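Local coordinates for protein alpha,alpha-trehalose-phosphate synthase (UDP-forming) (Burkholderia xenovorans, PDB 5V0T) that is a family 20 glycosyltransferase of the GT-B fold that holds uridine-5'-diphosphate and 6-O-phosphono-alpha-D-glucopyranose between its two domains, at residues P27-L32 against V275-Y280; Y85-S90 against R315-A320; T93-F98 against H319-I324. All coordinates share one frame; numbering follows the deposited sequence.

Contact 1 of 3, residues P27-L32 against V275-Y280; sequences PAAGGL and VDRLDY. With UDP (uridine-5'-diphosphate), chain I; G6P (6-O-phosphono-alpha-D-glucopyranose), chain J.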
loop_
_atom_site.group_PDB
_atom_site.type_symbol
_atom_site.label_atom_id
_atom_site.label_comp_id
_atom_site.label_asym_id
_atom_site.label_seq_id
_atom_site.Cartn_x
_atom_site.Cartn_y
_atom_site.Cartn_z
ATOM N N PRO A 27 -11.513 12.510 -1.656
ATOM C CA PRO A 27 -10.367 11.726 -1.173
ATOM C C PRO A 27 -10.352 10.306 -1.727
ATOM O O PRO A 27 -11.420 9.704 -1.873
ATOM C CB PRO A 27 -10.579 11.698 0.339
ATOM C CG PRO A 27 -12.077 11.781 0.500
ATOM C CD PRO A 27 -12.550 12.675 -0.619
ATOM N N ALA A 28 -9.163 9.773 -2.003
ATOM C CA ALA A 28 -9.002 8.420 -2.517
ATOM C C ALA A 28 -8.143 7.604 -1.561
ATOM O O ALA A 28 -7.140 8.098 -1.036
ATOM C CB ALA A 28 -8.367 8.420 -3.917
ATOM N N ALA A 29 -8.535 6.355 -1.332
ATOM C CA ALA A 29 -7.750 5.462 -0.495
ATOM C C ALA A 29 -6.745 4.712 -1.361
ATOM O O ALA A 29 -7.097 4.180 -2.419
ATOM C CB ALA A 29 -8.659 4.486 0.255
ATOM N N GLY A 30 -5.499 4.674 -0.910
ATOM C CA GLY A 30 -4.462 3.949 -1.612
ATOM C C GLY A 30 -3.126 4.610 -1.357
ATOM O O GLY A 30 -3.008 5.826 -1.532
ATOM N N GLY A 31 -2.122 3.835 -0.932
ATOM C CA GLY A 31 -0.850 4.418 -0.537
ATOM C C GLY A 31 0.076 4.760 -1.690
ATOM O O GLY A 31 0.947 5.631 -1.550
ATOM N N LEU A 32 -0.073 4.088 -2.833
ATOM C CA LEU A 32 0.723 4.473 -3.996
ATOM C C LEU A 32 0.490 5.941 -4.345
ATOM O O LEU A 32 1.440 6.726 -4.460
ATOM C CB LEU A 32 0.415 3.564 -5.205
ATOM C CG LEU A 32 1.179 3.886 -6.507
ATOM C CD1 LEU A 32 1.378 2.645 -7.367
ATOM C CD2 LEU A 32 0.532 5.032 -7.371
ATOM N N VAL A 275 -7.833 1.929 9.776
ATOM C CA VAL A 275 -8.174 2.531 8.485
ATOM C C VAL A 275 -7.598 1.631 7.405
ATOM O O VAL A 275 -6.373 1.493 7.315
ATOM C CB VAL A 275 -7.602 3.949 8.312
ATOM C CG1 VAL A 275 -7.983 4.473 6.941
ATOM C CG2 VAL A 275 -8.083 4.898 9.413
ATOM N N ASP A 276 -8.465 1.030 6.584
ATOM C CA ASP A 276 -8.053 0.049 5.578
ATOM C C ASP A 276 -9.033 0.077 4.421
ATOM O O ASP A 276 -10.233 -0.045 4.660
ATOM C CB ASP A 276 -8.059 -1.392 6.126
ATOM C CG ASP A 276 -7.256 -1.569 7.391
ATOM O OD1 ASP A 276 -7.708 -1.102 8.460
ATOM O OD2 ASP A 276 -6.191 -2.231 7.323
ATOM N N ARG A 277 -8.550 0.156 3.176
ATOM C CA ARG A 277 -9.402 -0.303 2.079
ATOM C C ARG A 277 -9.969 -1.669 2.463
ATOM O O ARG A 277 -9.282 -2.480 3.092
ATOM C CB ARG A 277 -8.610 -0.398 0.769
ATOM C CG ARG A 277 -8.204 0.946 0.134
ATOM C CD ARG A 277 -7.461 0.711 -1.222
ATOM N NE ARG A 277 -6.327 -0.182 -1.013
ATOM C CZ ARG A 277 -6.316 -1.480 -1.312
ATOM N NH1 ARG A 277 -7.361 -2.055 -1.899
ATOM N NH2 ARG A 277 -5.245 -2.198 -1.024
ATOM N N LEU A 278 -11.243 -1.917 2.146
ATOM C CA LEU A 278 -11.846 -3.200 2.523
ATOM C C LEU A 278 -11.385 -4.262 1.517
ATOM O O LEU A 278 -12.121 -4.745 0.650
ATOM C CB LEU A 278 -13.367 -3.101 2.635
ATOM C CG LEU A 278 -13.999 -4.039 3.686
ATOM C CD1 LEU A 278 -15.502 -3.792 3.863
ATOM C CD2 LEU A 278 -13.779 -5.529 3.312
ATOM N N ASP A 279 -10.123 -4.632 1.677
ATOM C CA ASP A 279 -9.422 -5.595 0.850
ATOM C C ASP A 279 -9.209 -6.877 1.656
ATOM O O ASP A 279 -8.963 -6.820 2.864
ATOM C CB ASP A 279 -8.085 -4.979 0.406
ATOM C CG ASP A 279 -7.446 -5.715 -0.750
ATOM O OD1 ASP A 279 -7.205 -6.941 -0.650
ATOM O OD2 ASP A 279 -7.197 -5.055 -1.781
ATOM N N TYR A 280 -9.298 -8.042 0.999
ATOM C CA TYR A 280 -9.016 -9.278 1.728
ATOM C C TYR A 280 -7.563 -9.359 2.208
ATOM O O TYR A 280 -7.258 -10.128 3.126
ATOM C CB TYR A 280 -9.372 -10.504 0.870
ATOM C CG TYR A 280 -8.860 -10.471 -0.555
ATOM C CD1 TYR A 280 -7.524 -10.697 -0.843
ATOM C CD2 TYR A 280 -9.720 -10.207 -1.611
ATOM C CE1 TYR A 280 -7.057 -10.684 -2.162
ATOM C CE2 TYR A 280 -9.270 -10.172 -2.915
ATOM C CZ TYR A 280 -7.945 -10.415 -3.186
ATOM O OH TYR A 280 -7.525 -10.389 -4.497
HETATM N N1 UDP I . -6.485 6.829 3.016
HETATM C C2 UDP I . -7.202 7.988 2.765
HETATM N N3 UDP I . -8.541 7.910 3.020
HETATM C C4 UDP I . -9.229 6.815 3.496
HETATM C C5 UDP I . -8.419 5.651 3.739
HETATM C C6 UDP I . -7.099 5.699 3.508
HETATM O O2 UDP I . -6.689 9.006 2.335
HETATM O O4 UDP I . -10.449 6.903 3.681
HETATM C "C1'" UDP I . -5.040 6.863 2.769
HETATM C "C2'" UDP I . -4.201 6.613 4.019
HETATM O "O2'" UDP I . -4.024 7.827 4.730
HETATM C "C3'" UDP I . -2.904 6.089 3.398
HETATM C "C4'" UDP I . -3.409 5.299 2.185
HETATM O "O4'" UDP I . -4.719 5.822 1.876
HETATM O "O3'" UDP I . -2.041 7.134 2.958
HETATM C "C5'" UDP I . -3.490 3.808 2.372
HETATM O "O5'" UDP I . -2.173 3.275 2.135
HETATM P PA UDP I . -1.704 1.914 2.793
HETATM O O1A UDP I . -2.048 1.873 4.268
HETATM O O2A UDP I . -0.269 1.747 2.457
HETATM O O3A UDP I . -2.576 0.791 2.104
HETATM P PB UDP I . -3.118 0.530 0.638
HETATM O O1B UDP I . -2.032 1.123 -0.264
HETATM O O2B UDP I . -3.091 -1.010 0.537
HETATM O O3B UDP I . -4.462 1.123 0.435
HETATM C C1 G6P J . -2.431 -0.345 -3.434
HETATM C C2 G6P J . -1.689 -0.579 -4.739
HETATM C C3 G6P J . -1.801 0.650 -5.645
HETATM C C4 G6P J . -3.280 0.995 -5.841
HETATM C C5 G6P J . -3.948 1.180 -4.478
HETATM C C6 G6P J . -5.416 1.573 -4.649
HETATM O O1 G6P J . -1.798 0.752 -2.786
HETATM O O2 G6P J . -0.314 -0.897 -4.458
HETATM O O3 G6P J . -1.207 0.318 -6.911
HETATM O O4 G6P J . -3.401 2.222 -6.589
HETATM O O5 G6P J . -3.805 -0.017 -3.696
HETATM O O6 G6P J . -6.094 0.596 -5.457
HETATM P P G6P J . -6.836 1.060 -6.810
HETATM O O1P G6P J . -8.064 1.820 -6.377
HETATM O O2P G6P J . -7.106 -0.227 -7.537
HETATM O O3P G6P J . -5.837 1.951 -7.515
#

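Contact 2 of 3, residues Y85-S90 against R315-A320; sequences YYRGFS and RADMHA. With G6P (6-O-phosphono-alpha-D-glucopyranose), chain J; FMT (formic acid), chain P.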
loop_
_atom_site.group_PDB
_atom_site.type_symbol
_atom_site.label_atom_id
_atom_site.label_comp_id
_atom_site.label_asym_id
_atom_site.label_seq_id
_atom_site.Cartn_x
_atom_site.Cartn_y
_atom_site.Cartn_z
ATOM N N TYR A 85 -7.244 -5.875 -18.347
ATOM C CA TYR A 85 -5.960 -5.455 -17.806
ATOM C C TYR A 85 -6.045 -5.161 -16.311
ATOM O O TYR A 85 -5.176 -5.583 -15.533
ATOM C CB TYR A 85 -5.481 -4.230 -18.587
ATOM C CG TYR A 85 -4.679 -3.182 -17.847
ATOM C CD1 TYR A 85 -3.297 -3.298 -17.726
ATOM C CD2 TYR A 85 -5.293 -2.033 -17.337
ATOM C CE1 TYR A 85 -2.548 -2.324 -17.087
ATOM C CE2 TYR A 85 -4.549 -1.043 -16.684
ATOM C CZ TYR A 85 -3.171 -1.204 -16.578
ATOM O OH TYR A 85 -2.398 -0.262 -15.960
ATOM N N TYR A 86 -7.090 -4.459 -15.886
ATOM C CA TYR A 86 -7.171 -3.995 -14.503
ATOM C C TYR A 86 -7.997 -4.933 -13.629
ATOM O O TYR A 86 -7.469 -5.517 -12.675
ATOM C CB TYR A 86 -7.725 -2.566 -14.482
ATOM C CG TYR A 86 -8.022 -1.998 -13.104
ATOM C CD1 TYR A 86 -7.023 -1.401 -12.341
ATOM C CD2 TYR A 86 -9.307 -2.044 -12.580
ATOM C CE1 TYR A 86 -7.303 -0.869 -11.071
ATOM C CE2 TYR A 86 -9.599 -1.517 -11.330
ATOM C CZ TYR A 86 -8.594 -0.925 -10.580
ATOM O OH TYR A 86 -8.904 -0.406 -9.338
ATOM N N ARG A 87 -9.292 -5.095 -13.933
ATOM C CA ARG A 87 -10.101 -6.042 -13.170
ATOM C C ARG A 87 -9.623 -7.474 -13.374
ATOM O O ARG A 87 -9.755 -8.305 -12.469
ATOM C CB ARG A 87 -11.576 -5.944 -13.569
ATOM C CG ARG A 87 -12.308 -4.726 -13.048
ATOM C CD ARG A 87 -13.787 -4.751 -13.444
ATOM N NE ARG A 87 -14.522 -5.829 -12.800
ATOM C CZ ARG A 87 -15.051 -6.860 -13.444
ATOM N NH1 ARG A 87 -14.927 -6.942 -14.759
ATOM N NH2 ARG A 87 -15.704 -7.802 -12.771
ATOM N N GLY A 88 -9.076 -7.777 -14.554
ATOM C CA GLY A 88 -8.692 -9.127 -14.905
ATOM C C GLY A 88 -7.326 -9.491 -14.371
ATOM O O GLY A 88 -7.194 -9.885 -13.209
ATOM N N PHE A 89 -6.290 -9.348 -15.198
ATOM C CA PHE A 89 -4.995 -9.881 -14.803
ATOM C C PHE A 89 -4.425 -9.157 -13.589
ATOM O O PHE A 89 -3.907 -9.805 -12.677
ATOM C CB PHE A 89 -4.006 -9.833 -15.963
ATOM C CG PHE A 89 -2.788 -10.669 -15.726
ATOM C CD1 PHE A 89 -2.868 -12.066 -15.788
ATOM C CD2 PHE A 89 -1.570 -10.075 -15.439
ATOM C CE1 PHE A 89 -1.759 -12.856 -15.549
ATOM C CE2 PHE A 89 -0.443 -10.850 -15.225
ATOM C CZ PHE A 89 -0.538 -12.248 -15.274
ATOM N N SER A 90 -4.503 -7.819 -13.549
ATOM C CA SER A 90 -3.892 -7.099 -12.429
ATOM C C SER A 90 -4.534 -7.487 -11.099
ATOM O O SER A 90 -3.845 -7.906 -10.163
ATOM C CB SER A 90 -3.977 -5.585 -12.642
ATOM O OG SER A 90 -3.153 -5.180 -13.735
ATOM N N ARG A 315 -12.389 -1.417 -5.364
ATOM C CA ARG A 315 -12.541 -2.442 -6.408
ATOM C C ARG A 315 -13.896 -3.160 -6.301
ATOM O O ARG A 315 -14.000 -4.386 -6.390
ATOM C CB ARG A 315 -11.365 -3.425 -6.345
ATOM C CG ARG A 315 -10.010 -2.734 -6.563
ATOM C CD ARG A 315 -8.776 -3.578 -6.164
ATOM N NE ARG A 315 -7.587 -2.732 -6.025
ATOM C CZ ARG A 315 -6.422 -3.141 -5.526
ATOM N NH1 ARG A 315 -6.258 -4.407 -5.134
ATOM N NH2 ARG A 315 -5.413 -2.280 -5.417
ATOM N N ALA A 316 -14.957 -2.370 -6.110
ATOM C CA ALA A 316 -16.232 -2.933 -5.676
ATOM C C ALA A 316 -16.952 -3.712 -6.765
ATOM O O ALA A 316 -17.910 -4.425 -6.446
ATOM C CB ALA A 316 -17.153 -1.824 -5.143
ATOM N N ASP A 317 -16.529 -3.605 -8.026
ATOM C CA ASP A 317 -17.165 -4.353 -9.102
ATOM C C ASP A 317 -16.576 -5.750 -9.262
ATOM O O ASP A 317 -16.831 -6.417 -10.269
ATOM C CB ASP A 317 -17.102 -3.567 -10.416
ATOM C CG ASP A 317 -15.685 -3.148 -10.801
ATOM O OD1 ASP A 317 -14.726 -3.568 -10.140
ATOM O OD2 ASP A 317 -15.532 -2.380 -11.774
ATOM N N MET A 318 -15.814 -6.213 -8.274
ATOM C CA MET A 318 -15.200 -7.529 -8.289
ATOM C C MET A 318 -15.850 -8.400 -7.226
ATOM O O MET A 318 -15.993 -7.975 -6.075
ATOM C CB MET A 318 -13.697 -7.431 -8.059
ATOM C CG MET A 318 -12.979 -6.857 -9.262
ATOM S SD MET A 318 -11.235 -6.818 -8.943
ATOM C CE MET A 318 -10.807 -8.536 -9.275
ATOM N N HIS A 319 -16.248 -9.613 -7.628
ATOM C CA HIS A 319 -16.925 -10.531 -6.717
ATOM C C HIS A 319 -16.108 -10.784 -5.461
ATOM O O HIS A 319 -16.664 -10.857 -4.360
ATOM C CB HIS A 319 -17.213 -11.859 -7.422
ATOM C CG HIS A 319 -18.331 -11.789 -8.415
ATOM N ND1 HIS A 319 -19.171 -10.701 -8.520
ATOM C CD2 HIS A 319 -18.747 -12.675 -9.351
ATOM C CE1 HIS A 319 -20.057 -10.921 -9.475
ATOM N NE2 HIS A 319 -19.821 -12.111 -9.996
ATOM N N ALA A 320 -14.789 -10.956 -5.600
ATOM C CA ALA A 320 -13.975 -11.242 -4.417
ATOM C C ALA A 320 -14.022 -10.101 -3.409
ATOM O O ALA A 320 -13.947 -10.336 -2.199
ATOM C CB ALA A 320 -12.521 -11.524 -4.807
HETATM C C1 G6P J . -2.431 -0.345 -3.434
HETATM C C2 G6P J . -1.689 -0.579 -4.739
HETATM C C3 G6P J . -1.801 0.650 -5.645
HETATM C C4 G6P J . -3.280 0.995 -5.841
HETATM C C5 G6P J . -3.948 1.180 -4.478
HETATM C C6 G6P J . -5.416 1.573 -4.649
HETATM O O1 G6P J . -1.798 0.752 -2.786
HETATM O O2 G6P J . -0.314 -0.897 -4.458
HETATM O O3 G6P J . -1.207 0.318 -6.911
HETATM O O4 G6P J . -3.401 2.222 -6.589
HETATM O O5 G6P J . -3.805 -0.017 -3.696
HETATM O O6 G6P J . -6.094 0.596 -5.457
HETATM P P G6P J . -6.836 1.060 -6.810
HETATM O O1P G6P J . -8.064 1.820 -6.377
HETATM O O2P G6P J . -7.106 -0.227 -7.537
HETATM O O3P G6P J . -5.837 1.951 -7.515
HETATM C C FMT P . -15.545 -10.528 -10.499
HETATM O O1 FMT P . -16.660 -10.001 -10.475
HETATM O O2 FMT P . -14.484 -9.912 -10.647
#

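Contact 3 of 3, residues T93-F98 against H319-I324; sequences TLWPAF and HAYQDI. With FMT (formic acid), chain P.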
loop_
_atom_site.group_PDB
_atom_site.type_symbol
_atom_site.label_atom_id
_atom_site.label_comp_id
_atom_site.label_asym_id
_atom_site.label_seq_id
_atom_site.Cartn_x
_atom_site.Cartn_y
_atom_site.Cartn_z
ATOM N N THR A 93 -5.537 -11.780 -10.812
ATOM C CA THR A 93 -4.404 -12.692 -10.813
ATOM C C THR A 93 -3.270 -12.176 -9.938
ATOM O O THR A 93 -2.903 -12.836 -8.958
ATOM C CB THR A 93 -3.897 -12.935 -12.242
ATOM O OG1 THR A 93 -4.947 -13.515 -13.022
ATOM C CG2 THR A 93 -2.684 -13.867 -12.225
ATOM N N LEU A 94 -2.704 -11.010 -10.274
ATOM C CA LEU A 94 -1.473 -10.558 -9.627
ATOM C C LEU A 94 -1.716 -10.181 -8.174
ATOM O O LEU A 94 -0.959 -10.596 -7.286
ATOM C CB LEU A 94 -0.868 -9.368 -10.382
ATOM C CG LEU A 94 -0.296 -9.694 -11.769
ATOM C CD1 LEU A 94 0.323 -8.455 -12.461
ATOM C CD2 LEU A 94 0.697 -10.849 -11.683
ATOM N N TRP A 95 -2.736 -9.352 -7.915
ATOM C CA TRP A 95 -2.970 -8.910 -6.539
ATOM C C TRP A 95 -3.167 -10.080 -5.587
ATOM O O TRP A 95 -2.457 -10.135 -4.567
ATOM C CB TRP A 95 -4.157 -7.941 -6.472
ATOM C CG TRP A 95 -4.423 -7.477 -5.051
ATOM C CD1 TRP A 95 -5.246 -8.063 -4.142
ATOM C CD2 TRP A 95 -3.840 -6.342 -4.395
ATOM N NE1 TRP A 95 -5.214 -7.368 -2.948
ATOM C CE2 TRP A 95 -4.369 -6.298 -3.085
ATOM C CE3 TRP A 95 -2.943 -5.338 -4.798
ATOM C CZ2 TRP A 95 -4.020 -5.297 -2.162
ATOM C CZ3 TRP A 95 -2.601 -4.334 -3.881
ATOM C CH2 TRP A 95 -3.132 -4.332 -2.578
ATOM N N PRO A 96 -4.064 -11.046 -5.845
ATOM C CA PRO A 96 -4.183 -12.166 -4.895
ATOM C C PRO A 96 -2.920 -13.005 -4.809
ATOM O O PRO A 96 -2.537 -13.414 -3.706
ATOM C CB PRO A 96 -5.382 -12.966 -5.423
ATOM C CG PRO A 96 -5.559 -12.523 -6.838
ATOM C CD PRO A 96 -5.091 -11.112 -6.902
ATOM N N ALA A 97 -2.235 -13.242 -5.936
ATOM C CA ALA A 97 -1.066 -14.125 -5.922
ATOM C C ALA A 97 0.070 -13.520 -5.111
ATOM O O ALA A 97 0.707 -14.210 -4.304
ATOM C CB ALA A 97 -0.602 -14.411 -7.349
ATOM N N PHE A 98 0.338 -12.228 -5.317
ATOM C CA PHE A 98 1.437 -11.545 -4.647
ATOM C C PHE A 98 1.127 -11.279 -3.179
ATOM O O PHE A 98 2.049 -11.030 -2.396
ATOM C CB PHE A 98 1.754 -10.214 -5.345
ATOM C CG PHE A 98 2.541 -10.348 -6.630
ATOM C CD1 PHE A 98 2.216 -11.315 -7.581
ATOM C CD2 PHE A 98 3.581 -9.475 -6.905
ATOM C CE1 PHE A 98 2.932 -11.428 -8.765
ATOM C CE2 PHE A 98 4.303 -9.575 -8.088
ATOM C CZ PHE A 98 3.975 -10.548 -9.022
ATOM N N HIS A 319 -16.248 -9.613 -7.628
ATOM C CA HIS A 319 -16.925 -10.531 -6.717
ATOM C C HIS A 319 -16.108 -10.784 -5.461
ATOM O O HIS A 319 -16.664 -10.857 -4.360
ATOM C CB HIS A 319 -17.213 -11.859 -7.422
ATOM C CG HIS A 319 -18.331 -11.789 -8.415
ATOM N ND1 HIS A 319 -19.171 -10.701 -8.520
ATOM C CD2 HIS A 319 -18.747 -12.675 -9.351
ATOM C CE1 HIS A 319 -20.057 -10.921 -9.475
ATOM N NE2 HIS A 319 -19.821 -12.111 -9.996
ATOM N N ALA A 320 -14.789 -10.956 -5.600
ATOM C CA ALA A 320 -13.975 -11.242 -4.417
ATOM C C ALA A 320 -14.022 -10.101 -3.409
ATOM O O ALA A 320 -13.947 -10.336 -2.199
ATOM C CB ALA A 320 -12.521 -11.524 -4.807
ATOM N N TYR A 321 -14.108 -8.861 -3.877
ATOM C CA TYR A 321 -14.208 -7.751 -2.947
ATOM C C TYR A 321 -15.608 -7.647 -2.362
ATOM O O TYR A 321 -15.755 -7.303 -1.183
ATOM C CB TYR A 321 -13.758 -6.454 -3.639
ATOM C CG TYR A 321 -12.252 -6.411 -3.741
ATOM C CD1 TYR A 321 -11.589 -7.076 -4.771
ATOM C CD2 TYR A 321 -11.486 -5.775 -2.761
ATOM C CE1 TYR A 321 -10.213 -7.070 -4.859
ATOM C CE2 TYR A 321 -10.103 -5.771 -2.836
ATOM C CZ TYR A 321 -9.475 -6.425 -3.891
ATOM O OH TYR A 321 -8.103 -6.426 -3.972
ATOM N N GLN A 322 -16.639 -7.969 -3.146
ATOM C CA GLN A 322 -17.979 -8.083 -2.578
ATOM C C GLN A 322 -18.019 -9.158 -1.492
ATOM O O GLN A 322 -18.642 -8.971 -0.441
ATOM C CB GLN A 322 -18.988 -8.398 -3.689
ATOM C CG GLN A 322 -19.098 -7.300 -4.762
ATOM C CD GLN A 322 -19.533 -7.825 -6.146
ATOM O OE1 GLN A 322 -20.017 -8.953 -6.278
ATOM N NE2 GLN A 322 -19.345 -6.995 -7.182
ATOM N N ASP A 323 -17.338 -10.282 -1.721
ATOM C CA ASP A 323 -17.363 -11.384 -0.757
ATOM C C ASP A 323 -16.737 -10.975 0.571
ATOM O O ASP A 323 -17.318 -11.204 1.634
ATOM C CB ASP A 323 -16.635 -12.613 -1.320
ATOM C CG ASP A 323 -17.389 -13.287 -2.454
ATOM O OD1 ASP A 323 -18.628 -13.155 -2.535
ATOM O OD2 ASP A 323 -16.729 -13.968 -3.266
ATOM N N ILE A 324 -15.532 -10.399 0.540
ATOM C CA ILE A 324 -14.899 -10.039 1.813
ATOM C C ILE A 324 -15.714 -8.969 2.523
ATOM O O ILE A 324 -15.777 -8.943 3.762
ATOM C CB ILE A 324 -13.417 -9.615 1.622
ATOM C CG1 ILE A 324 -12.742 -9.271 2.966
ATOM C CG2 ILE A 324 -13.263 -8.423 0.652
ATOM C CD1 ILE A 324 -12.749 -10.447 3.997
HETATM C C FMT P . -15.545 -10.528 -10.499
HETATM O O1 FMT P . -16.660 -10.001 -10.475
HETATM O O2 FMT P . -14.484 -9.912 -10.647
#

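Contact 1 of 3, residues P27-L32 against V275-Y280
A29 and R277 bring two loops face to face, their CA atoms 6.5 Å apart, across the interdomain cleft of a GT-B fold. One loop leads into helix 31-43 of the N-terminal domain, with G30 at its N-cap position; the other leaves strand 270-275 and turns at L278 in an inverse gamma turn. The direct contact is small and apolar: CB of A29 meets CG of R277 at 3.6 Å. UDP does most of the joining, hydrogen-bonded from both loops. From the first loop G30 N donates to the ribose oxygen O4' of UDP, while G31 N, at the start of the helix, reaches the phosphate oxygen O1B at 2.8 Å. G30 has phi/psi of 151°/128°, a conformation glycine tolerates, and its CA lies against C6 of G6P. From the other loop comes R277, whose chain bends at chi3 (-55°) and presents NE and NH2 to O3B and O2B of the same phosphate group. G6P lies over one face of this guanidinium, its ring oxygen O5 3.7 Å from NE of R277. The remaining nitrogen is anchored within the loop, R277 NH1 donating at 3.0 Å, the acceptor almost in the guanidinium plane, to the anti lone pair of D279 OD2.

Contact 2 of 3, residues Y85-S90 against R315-A320
R87 lies across the beta turn R315 to M318 and meets D317 from CG to NH2, a worked example of an arginine serving both a carboxylate and a carbonyl. Its CB points toward the turn, and CG comes within 4.0 Å of D317 OD1. CD then rests on the carboxylate, 3.4 Å from D317 OD2. The chain bends at chi3 (67°), and NE forms a long salt bridge of 3.5 Å with D317 OD1. At the tip, NH2 donates to the backbone O of D317 at 3.1 Å; the bond is bent, 138° at the hydrogen, and the acceptor is tilted from the guanidinium plane. The other terminal nitrogen, NH1, turns back to D83 in its own helix. The guanidinium and carboxylate planes stand 67° apart, so the two groups do not pair flat against each other, and OD2 of D317 has its own partner in Y82 OH. M318 closes the same corner, its CE 3.4 Å from R87 O.

Y86, next to R87, and R315, at the start of the turn, converge instead on the phosphate of G6P. OH of Y86 donates to O2P at 2.6 Å, and NE of R315 reaches that same oxygen while NH2 takes the bridging O6. Two donors from two domains thus fix one phosphate oxygen.

R87 sits within a pi-type turn of helix 79-98, where N and OG of S90 approach Y85 O from opposite faces. This helix belongs to the N-terminal domain and is backed by helix 109-126; the turn belongs to the C-terminal domain, between strand 305-310 and helix 319-339, so the contact spans the cleft between them.

Contact 3 of 3, residues T93-F98 against H319-I324
The hydroxyl of Y321 is held by several groups at once: it is hydrogen-bonded to D279 OD2 and to R315 NH1, and it rests on the indole of W95. That last approach is from above a face. OH of Y321 stands over the pyrrole part of the ring, 3.2 Å from NE1 and 3.3 Å from CD1 of W95, and the two side chains cross at about a right angle. The short distance between NE1 and OH is no hydrogen bond, because the indole N-H lies in the ring plane while the hydroxyl sits above it; NE1 donates to D279 OD1 instead. One carboxylate therefore takes the N-H of W95 on one oxygen and the hydroxyl of Y321 on the other. The guanidinium of R315 makes a cation-pi contact with W95 on the same face that Y321 approaches. CG of W95 is anti to the backbone N (chi1 180°), which carries the indole off helix 79-98 toward helix 319-339. Just after it the helix is kinked at P96, whose nitrogen has no hydrogen to bond to the turn before. The tyrosine and the indole also both pack against Y280.

At the start of helix 319-339, ND1 of H319 donates to OE1 of Q322 at 3.0 Å from above its carbonyl plane, and NE2 of Q322 goes on to A316 O. A formic acid molecule, probably from the crystallisation liquor, lies over a face of H319, its O1 weakly bonded to the backbone N of H319 at 2.9 Å.

For the buried pair, one carboxylate with an oxygen for each links the two aromatic side chains. The bonds to D279 probably restrain the turn of the indole and orient the hydroxyl of Y321, its negative charge probably polarises both donors, and the indole is held as a wall of the G6P pocket.

Overall arrangement
From the N terminus, the loop at 27-32 opens the first closure, which contact 1 completes some 240 residues later at 275-280. Before that happens, helix 79-98 sets out the first halves of contacts 2 and 3, whose partners come at 315-320 and 319-324. Contact 1 thus crosses both, since its segments alternate with theirs, whereas contacts 2 and 3 share their closing end at H319 and A320, with centres only 7 Å apart. All three tie the N-terminal domain to the C-terminal one. The loop after strand 270-275 in contact 1 packs against both helices of contact 3, and contacts 1 and 2 both touch G6P, joining the closures around one cleft.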